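Uncharacterized protein MT2708 (Mycobacterium tuberculosis, PDB 2FGG) is of unknown function, belonging to the Rv2632c-like family, and folds as a three-stranded antiparallel beta-sheet packed against one long helix. Local coordinates at residues Glu22-Lys27 with Gly39-Leu45; Gln36-Val40 with Asp67-Leu72. One frame throughout, in Å; residues are numbered along the deposited sequence.

Contact 1: Glu22-Lys27 with Gly39-Leu45; sequences ERTRAK and GVGLARL
The carbonyl oxygen of Gly41 has two partners on the strand beside it: Ala26 N donates to Gly41 O at 2.8 Å, and Arg25 CA adds a weaker CA-H...O contact to Gly41 O, carbon to oxygen 3.2 Å. The two strands, 24-32 and 35-43, form an antiparallel beta hairpin, their local axes 4.6 Å apart at 166°. Gly41 N returns a bond to Ala26 O, also 2.8 Å, which makes Ala26 and Gly41 a hydrogen-bonded pair. At Thr24 and Ala43 the pairing is uneven. Ala43 N points almost straight at Thr24 O (2.9 Å, 175° at the hydrogen), while the bond back from Thr24 N to Ala43 O is bent and weak.

The side chains of Thr24, Ala26 and Ala43 share one face, where helix 54-83 meets Thr24 and Ala26 through Asp57 and Ala60. Arg25, Lys27, Val40 and Leu42 occupy the other. There Arg25 runs alongside both Leu42 and Val40, pointing the same way: a chi1 of -179° sets its CG opposite the backbone N and beside these two side chains. Past CG the chain bends twice, and its guanidinium forms a salt bridge with Glu18 on strand 14-19. The aliphatic part of the arginine supplies the lateral packing: Arg25 CB rests 3.8 Å from Leu42 CD2, and Arg25 CG 4.0 Å from Val40 CG1.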
loop_
_atom_site.group_PDB
_atom_site.type_symbol
_atom_site.label_atom_id
_atom_site.label_comp_id
_atom_site.label_asym_id
_atom_site.label_seq_id
_atom_site.Cartn_x
_atom_site.Cartn_y
_atom_site.Cartn_z
ATOM N N GLU A 22 19.603 1.700 6.924
ATOM C CA GLU A 22 19.866 2.827 5.985
ATOM C C GLU A 22 18.739 3.722 5.379
ATOM O O GLU A 22 19.038 4.891 5.119
ATOM C CB GLU A 22 20.892 2.431 4.890
ATOM C CG GLU A 22 20.320 1.756 3.626
ATOM C CD GLU A 22 20.584 0.252 3.555
ATOM O OE1 GLU A 22 19.841 -0.445 2.829
ATOM O OE2 GLU A 22 21.537 -0.233 4.209
ATOM N N ARG A 23 17.497 3.288 5.109
ATOM C CA ARG A 23 16.872 1.947 5.086
ATOM C C ARG A 23 15.475 2.169 5.640
ATOM O O ARG A 23 15.077 1.546 6.617
ATOM C CB ARG A 23 17.579 0.858 5.896
ATOM C CG ARG A 23 17.628 -0.538 5.244
ATOM C CD ARG A 23 16.702 -0.690 4.023
ATOM N NE ARG A 23 17.322 -1.535 2.996
ATOM C CZ ARG A 23 16.981 -1.553 1.708
ATOM N NH1 ARG A 23 16.011 -0.770 1.251
ATOM N NH2 ARG A 23 17.617 -2.360 0.865
ATOM N N THR A 24 14.742 3.082 5.015
ATOM C CA THR A 24 13.412 3.458 5.477
ATOM C C THR A 24 12.298 2.597 4.856
ATOM O O THR A 24 12.293 2.334 3.655
ATOM C CB THR A 24 13.166 4.998 5.351
ATOM O OG1 THR A 24 11.821 5.260 4.937
ATOM C CG2 THR A 24 14.136 5.641 4.368
ATOM N N ARG A 25 11.374 2.150 5.701
ATOM C CA ARG A 25 10.298 1.249 5.291
ATOM C C ARG A 25 8.929 1.811 5.633
ATOM O O ARG A 25 8.709 2.316 6.725
ATOM C CB ARG A 25 10.454 -0.118 5.963
ATOM C CG ARG A 25 9.390 -1.137 5.569
ATOM C CD ARG A 25 8.813 -1.831 6.797
ATOM N NE ARG A 25 9.697 -2.872 7.308
ATOM C CZ ARG A 25 9.685 -3.328 8.559
ATOM N NH1 ARG A 25 8.836 -2.833 9.452
ATOM N NH2 ARG A 25 10.539 -4.276 8.919
ATOM N N ALA A 26 8.007 1.708 4.688
ATOM C CA ALA A 26 6.632 2.101 4.927
ATOM C C ALA A 26 5.686 0.915 4.820
ATOM O O ALA A 26 5.865 0.023 3.989
ATOM C CB ALA A 26 6.209 3.210 3.986
ATOM N N LYS A 27 4.693 0.916 5.699
ATOM C CA LYS A 27 3.603 -0.033 5.667
ATOM C C LYS A 27 2.303 0.753 5.530
ATOM O O LYS A 27 2.073 1.695 6.290
ATOM C CB LYS A 27 3.607 -0.879 6.935
ATOM C CG LYS A 27 4.727 -1.909 6.962
ATOM C CD LYS A 27 4.824 -2.618 8.297
ATOM C CE LYS A 27 5.763 -3.789 8.196
ATOM N NZ LYS A 27 5.527 -4.744 9.304
ATOM N N GLY A 39 0.403 -3.037 2.382
ATOM C CA GLY A 39 1.392 -2.776 1.352
ATOM C C GLY A 39 2.693 -2.401 2.026
ATOM O O GLY A 39 2.699 -1.608 2.967
ATOM N N VAL A 40 3.794 -2.986 1.566
ATOM C CA VAL A 40 5.094 -2.730 2.170
ATOM C C VAL A 40 6.029 -2.126 1.132
ATOM O O VAL A 40 6.138 -2.638 0.023
ATOM C CB VAL A 40 5.700 -4.013 2.787
ATOM C CG1 VAL A 40 6.861 -3.666 3.709
ATOM C CG2 VAL A 40 4.646 -4.784 3.569
ATOM N N GLY A 41 6.678 -1.026 1.505
ATOM C CA GLY A 41 7.633 -0.336 0.645
ATOM C C GLY A 41 8.954 -0.028 1.334
ATOM O O GLY A 41 8.980 0.281 2.518
ATOM N N LEU A 42 10.049 -0.105 0.579
ATOM C CA LEU A 42 11.394 0.074 1.121
ATOM C C LEU A 42 12.271 0.934 0.230
ATOM O O LEU A 42 12.315 0.730 -0.977
ATOM C CB LEU A 42 12.067 -1.284 1.289
ATOM C CG LEU A 42 11.690 -2.089 2.526
ATOM C CD1 LEU A 42 11.435 -3.540 2.158
ATOM C CD2 LEU A 42 12.784 -1.970 3.580
ATOM N N ALA A 43 12.957 1.889 0.847
ATOM C CA ALA A 43 14.037 2.658 0.236
ATOM C C ALA A 43 15.164 2.537 1.255
ATOM O O ALA A 43 14.857 2.626 2.434
ATOM C CB ALA A 43 13.606 4.092 0.095
ATOM N N ARG A 44 16.451 2.353 0.918
ATOM C CA ARG A 44 17.209 2.604 -0.330
ATOM C C ARG A 44 18.260 3.640 0.071
ATOM O O ARG A 44 19.005 3.407 1.022
ATOM C CB ARG A 44 16.378 3.056 -1.547
ATOM C CG ARG A 44 16.185 1.980 -2.634
ATOM C CD ARG A 44 15.748 2.575 -3.975
ATOM N NE ARG A 44 16.849 2.727 -4.931
ATOM C CZ ARG A 44 17.429 3.884 -5.263
ATOM N NH1 ARG A 44 17.025 5.030 -4.716
ATOM N NH2 ARG A 44 18.424 3.898 -6.149
ATOM N N LEU A 45 18.310 4.759 -0.657
ATOM C CA LEU A 45 19.041 5.998 -0.296
ATOM C C LEU A 45 20.074 5.955 0.859
ATOM O O LEU A 45 19.674 5.890 2.026
ATOM C CB LEU A 45 18.033 7.139 -0.023
ATOM C CG LEU A 45 17.158 7.800 -1.109
ATOM C CD1 LEU A 45 17.975 8.556 -2.151
ATOM C CD2 LEU A 45 16.222 6.822 -1.798
#

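Contact 2: Gln36-Val40 with Asp67-Leu72; sequences QMVGV and DLANQL
Helix-on-sheet packing brings one turn of helix 54-83 against strand 35-43, an outermost strand of the antiparallel sheet within this chain. Gly39 is the point of close approach: with no side chain there, Gly39 CA comes within 4.2 Å of Leu68 CA. Next to it along the strand, at Val40, Asp67 reaches across. With chi1 at -175° Asp67 turns its carboxylate away from its own backbone N, and Asp67 OD2 comes within 2.8 Å of Val40 N; the nearly straight bond uses the anti lone pair of that oxygen.

Gln71, one turn later, engages Val38 through both ends of its amide. Gln71 NE2 donates to Val38 O at 3.1 Å; that oxygen lies in the amide plane, although the nitrogen sits above the carbonyl plane of Val38. OE1 accepts from a water, which in turn accepts from Val38 N. A second bond from Gln71 NE2, 3.2 Å to Asp67 OD1, meets the carboxylate from above its plane. These three partners fix the rotation of the amide, and Gln71 in turn ties down the carboxylate that holds Val40 N.

Apolar contact follows at Met37, present as selenomethionine. Met37 CB meets Leu68 CD1 at 3.7 Å; beyond the bend at chi3 (72°), Met37 CE touches Gln71 CB at 3.6 Å, and Met37 SE approaches Leu72 CD2.

Met37 and Gly39 make their backbone hydrogen bonds with Leu30 and Ala28 of strand 24-32, whereas Val38 O and Val40 N, on the side of the strand turned from strand 24-32, bond to helix 54-83, which also packs on Thr24 and Ala26 of strand 24-32.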
loop_
_atom_site.group_PDB
_atom_site.type_symbol
_atom_site.label_atom_id
_atom_site.label_comp_id
_atom_site.label_asym_id
_atom_site.label_seq_id
_atom_site.Cartn_x
_atom_site.Cartn_y
_atom_site.Cartn_z
ATOM N N GLN A 36 -7.108 -7.788 6.561
ATOM C CA GLN A 36 -6.124 -6.746 6.798
ATOM C C GLN A 36 -5.156 -6.795 5.649
ATOM O O GLN A 36 -4.432 -7.768 5.483
ATOM C CB GLN A 36 -5.364 -6.992 8.106
ATOM C CG GLN A 36 -6.240 -7.137 9.335
ATOM C CD GLN A 36 -7.078 -5.901 9.605
ATOM O OE1 GLN A 36 -6.612 -4.771 9.442
ATOM N NE2 GLN A 36 -8.322 -6.109 10.021
HETATM N N MSE A 37 -5.150 -5.754 4.840
HETATM C CA MSE A 37 -4.231 -5.708 3.723
HETATM C C MSE A 37 -3.113 -4.728 4.024
HETATM O O MSE A 37 -3.362 -3.617 4.479
HETATM C CB MSE A 37 -4.975 -5.335 2.450
HETATM C CG MSE A 37 -6.079 -6.310 2.120
HETATM SE SE MSE A 37 -7.027 -5.814 0.513
HETATM C CE MSE A 37 -5.704 -6.229 -0.801
ATOM N N VAL A 38 -1.878 -5.159 3.800
ATOM C CA VAL A 38 -0.717 -4.319 4.072
ATOM C C VAL A 38 0.177 -4.252 2.854
ATOM O O VAL A 38 0.637 -5.270 2.349
ATOM C CB VAL A 38 0.106 -4.819 5.284
ATOM C CG1 VAL A 38 1.168 -3.797 5.667
ATOM C CG2 VAL A 38 -0.796 -5.094 6.467
ATOM N N GLY A 39 0.403 -3.037 2.382
ATOM C CA GLY A 39 1.392 -2.776 1.352
ATOM C C GLY A 39 2.693 -2.401 2.026
ATOM O O GLY A 39 2.699 -1.608 2.967
ATOM N N VAL A 40 3.794 -2.986 1.566
ATOM C CA VAL A 40 5.094 -2.730 2.170
ATOM C C VAL A 40 6.029 -2.126 1.132
ATOM O O VAL A 40 6.138 -2.638 0.023
ATOM C CB VAL A 40 5.700 -4.013 2.787
ATOM C CG1 VAL A 40 6.861 -3.666 3.709
ATOM C CG2 VAL A 40 4.646 -4.784 3.569
ATOM N N ASP A 67 2.284 -1.490 -3.823
ATOM C CA ASP A 67 2.129 -2.856 -3.358
ATOM C C ASP A 67 0.658 -3.101 -3.048
ATOM O O ASP A 67 0.077 -4.081 -3.494
ATOM C CB ASP A 67 2.983 -3.087 -2.112
ATOM C CG ASP A 67 2.964 -4.525 -1.651
ATOM O OD1 ASP A 67 2.633 -5.404 -2.472
ATOM O OD2 ASP A 67 3.289 -4.793 -0.475
ATOM N N LEU A 68 0.059 -2.189 -2.297
ATOM C CA LEU A 68 -1.314 -2.333 -1.876
ATOM C C LEU A 68 -2.247 -2.237 -3.079
ATOM O O LEU A 68 -3.200 -3.011 -3.178
ATOM C CB LEU A 68 -1.653 -1.297 -0.806
ATOM C CG LEU A 68 -3.047 -1.296 -0.180
ATOM C CD1 LEU A 68 -3.348 -2.588 0.563
ATOM C CD2 LEU A 68 -3.177 -0.112 0.740
ATOM N N ALA A 69 -1.971 -1.302 -3.989
ATOM C CA ALA A 69 -2.729 -1.191 -5.236
ATOM C C ALA A 69 -2.696 -2.507 -6.016
ATOM O O ALA A 69 -3.739 -2.977 -6.479
ATOM C CB ALA A 69 -2.204 -0.062 -6.086
ATOM N N ASN A 70 -1.511 -3.113 -6.129
ATOM C CA ASN A 70 -1.342 -4.385 -6.829
ATOM C C ASN A 70 -2.103 -5.521 -6.164
ATOM O O ASN A 70 -2.646 -6.392 -6.836
ATOM C CB ASN A 70 0.129 -4.765 -6.949
ATOM C CG ASN A 70 0.917 -3.813 -7.838
ATOM O OD1 ASN A 70 0.381 -3.194 -8.773
ATOM N ND2 ASN A 70 2.207 -3.684 -7.545
ATOM N N GLN A 71 -2.139 -5.516 -4.841
ATOM C CA GLN A 71 -2.924 -6.497 -4.111
ATOM C C GLN A 71 -4.413 -6.295 -4.381
ATOM O O GLN A 71 -5.160 -7.263 -4.500
ATOM C CB GLN A 71 -2.637 -6.402 -2.620
ATOM C CG GLN A 71 -1.294 -6.964 -2.220
ATOM C CD GLN A 71 -0.976 -6.651 -0.795
ATOM O OE1 GLN A 71 -1.748 -6.963 0.101
ATOM N NE2 GLN A 71 0.161 -6.030 -0.569
ATOM N N LEU A 72 -4.832 -5.039 -4.495
ATOM C CA LEU A 72 -6.220 -4.725 -4.772
ATOM C C LEU A 72 -6.615 -5.050 -6.218
ATOM O O LEU A 72 -7.779 -5.384 -6.488
ATOM C CB LEU A 72 -6.514 -3.265 -4.428
ATOM C CG LEU A 72 -6.666 -2.947 -2.941
ATOM C CD1 LEU A 72 -6.543 -1.463 -2.698
ATOM C CD2 LEU A 72 -7.996 -3.476 -2.416
HETATM O O HOH W 1 -1.467 -7.940 2.738
#

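How the contacts relate
From the N terminus, strand 14-19 leads into strand 24-32, and the chain then turns back into strand 35-43. Contact 1 closes this hairpin, a short loop with 11 residues between its segments. Contact 2 closes the next and longer one, from strand 35-43 through the connection after it and on into helix 54-83. The two closures follow one another along the chain, overlapping at Gly39 and Val40. Their centres are about 14 Å apart, yet they touch where Lys27 CB packs 4.0 Å from Val38 CG1. Strand 35-43 is thus the common element, paired with strand 24-32 in contact 1 and joined to the helix in contact 2.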